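Local coordinates for ribosomal protein L11 methyltransferase (Lactobacillus delbrueckii subsp. bulgaricus ATCC BAA-365, PDB 3GRZ), which probably uses S-adenosyl-L-methionine to trimethylate lysine side chains of ribosomal protein L11, this chain being its C-terminal methyltransferase domain, at residues E136-L139 against D140-P143. Residues are numbered along the deposited sequence; the frame is centred on the assembly and turned at random.
Sequences EILL and DLIP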
loop_
_atom_site.group_PDB
_atom_site.type_symbol
_atom_site.label_atom_id
_atom_site.label_comp_id
_atom_site.label_asym_id
_atom_site.label_seq_id
_atom_site.Cartn_x
_atom_site.Cartn_y
_atom_site.Cartn_z
ATOM N N GLU B 136 -1.342 -6.500 22.925
ATOM C CA GLU B 136 -1.332 -6.137 24.353
ATOM C C GLU B 136 -0.334 -5.030 24.690
ATOM O O GLU B 136 -0.592 -4.225 25.581
ATOM C CB GLU B 136 -1.172 -7.342 25.285
ATOM C CG GLU B 136 -0.039 -8.300 24.982
ATOM C CD GLU B 136 -0.480 -9.430 24.074
ATOM O OE1 GLU B 136 -1.137 -10.396 24.554
ATOM O OE2 GLU B 136 -0.172 -9.325 22.872
ATOM N N ILE B 137 0.778 -4.977 23.957
ATOM C CA ILE B 137 1.751 -3.891 24.093
ATOM C C ILE B 137 1.207 -2.633 23.409
ATOM O O ILE B 137 1.361 -1.523 23.931
ATOM C CB ILE B 137 3.141 -4.277 23.516
ATOM C CG1 ILE B 137 3.581 -5.647 24.054
ATOM C CG2 ILE B 137 4.194 -3.216 23.863
ATOM C CD1 ILE B 137 4.666 -6.313 23.230
ATOM N N LEU B 138 0.549 -2.808 22.257
ATOM C CA LEU B 138 -0.135 -1.685 21.586
ATOM C C LEU B 138 -1.155 -0.988 22.491
ATOM O O LEU B 138 -1.244 0.243 22.484
ATOM C CB LEU B 138 -0.810 -2.118 20.284
ATOM C CG LEU B 138 0.101 -2.436 19.104
ATOM C CD1 LEU B 138 -0.740 -3.004 17.965
ATOM C CD2 LEU B 138 0.866 -1.214 18.643
ATOM N N LEU B 139 -1.892 -1.779 23.268
ATOM C CA LEU B 139 -2.838 -1.257 24.264
ATOM C C LEU B 139 -2.165 -0.338 25.292
ATOM O O LEU B 139 -2.767 0.647 25.718
ATOM C CB LEU B 139 -3.613 -2.392 24.962
ATOM C CG LEU B 139 -4.612 -3.185 24.099
ATOM C CD1 LEU B 139 -5.118 -4.426 24.814
ATOM C CD2 LEU B 139 -5.790 -2.323 23.636
ATOM N N ASP B 140 -0.919 -0.644 25.657
ATOM C CA ASP B 140 -0.122 0.248 26.514
ATOM C C ASP B 140 0.406 1.476 25.763
ATOM O O ASP B 140 0.596 2.543 26.361
ATOM C CB ASP B 140 1.035 -0.512 27.168
ATOM C CG ASP B 140 0.560 -1.588 28.138
ATOM O OD1 ASP B 140 -0.544 -1.441 28.703
ATOM O OD2 ASP B 140 1.298 -2.580 28.334
ATOM N N LEU B 141 0.637 1.328 24.456
ATOM C CA LEU B 141 1.113 2.439 23.627
ATOM C C LEU B 141 0.017 3.466 23.356
ATOM O O LEU B 141 0.294 4.668 23.302
ATOM C CB LEU B 141 1.689 1.932 22.287
ATOM C CG LEU B 141 2.242 2.987 21.318
ATOM C CD1 LEU B 141 3.417 3.796 21.929
ATOM C CD2 LEU B 141 2.656 2.339 20.006
ATOM N N ILE B 142 -1.214 2.991 23.169
ATOM C CA ILE B 142 -2.321 3.876 22.782
ATOM C C ILE B 142 -2.428 5.174 23.638
ATOM O O ILE B 142 -2.393 6.268 23.063
ATOM C CB ILE B 142 -3.673 3.103 22.582
ATOM C CG1 ILE B 142 -3.630 2.274 21.283
ATOM C CG2 ILE B 142 -4.848 4.074 22.534
ATOM C CD1 ILE B 142 -4.645 1.134 21.202
ATOM N N PRO B 143 -2.474 5.071 24.998
ATOM C CA PRO B 143 -2.583 6.313 25.799
ATOM C C PRO B 143 -1.361 7.240 25.777
ATOM O O PRO B 143 -1.447 8.371 26.270
ATOM C CB PRO B 143 -2.809 5.802 27.232
ATOM C CG PRO B 143 -3.155 4.369 27.109
ATOM C CD PRO B 143 -2.449 3.889 25.881
HETATM O O HOH W 1 -2.174 -4.302 27.861
#
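D140 folds back on I137 and E136: its N makes a weak, bent bond to I137 O (3.0 Å), and its carboxylate is carried back along the exposed flank toward E136, CG lying beside its own backbone N (chi1 -65°). A water donates to E136 O at 2.8 Å and, weakly, to D140 OD1, so the carbonyl and the carboxylate share one solvent molecule. L141 N makes the regular helical bond to I137 O, 3.0 Å long, so that oxygen holds one sound donor and the weak one from D140. With CG swung anti to the backbone N (chi1 -179°), the L141 side chain sets its CD2 4.2 Å from L138 CD2, branch end against branch end. This pair illustrates how an amphipathic helix packs in a Rossmann-like methyltransferase: helix 135-145 follows strand 126-132 and leads on to the parallel strand 153-161, and L138 and L141 both rest on A131 and F157 of these strands. I142 N closes the next turn on L138 O at 2.8 Å, while its CG1 runs close by the same oxygen and CD1 reaches loosely to L139 CD2, 4.4 Å away; both residues also touch A171 of helix 165-174. At P143 CD, which replaces the amide hydrogen, lies 3.3 Å from L139 O, and the helix is kinked where this bond is missing.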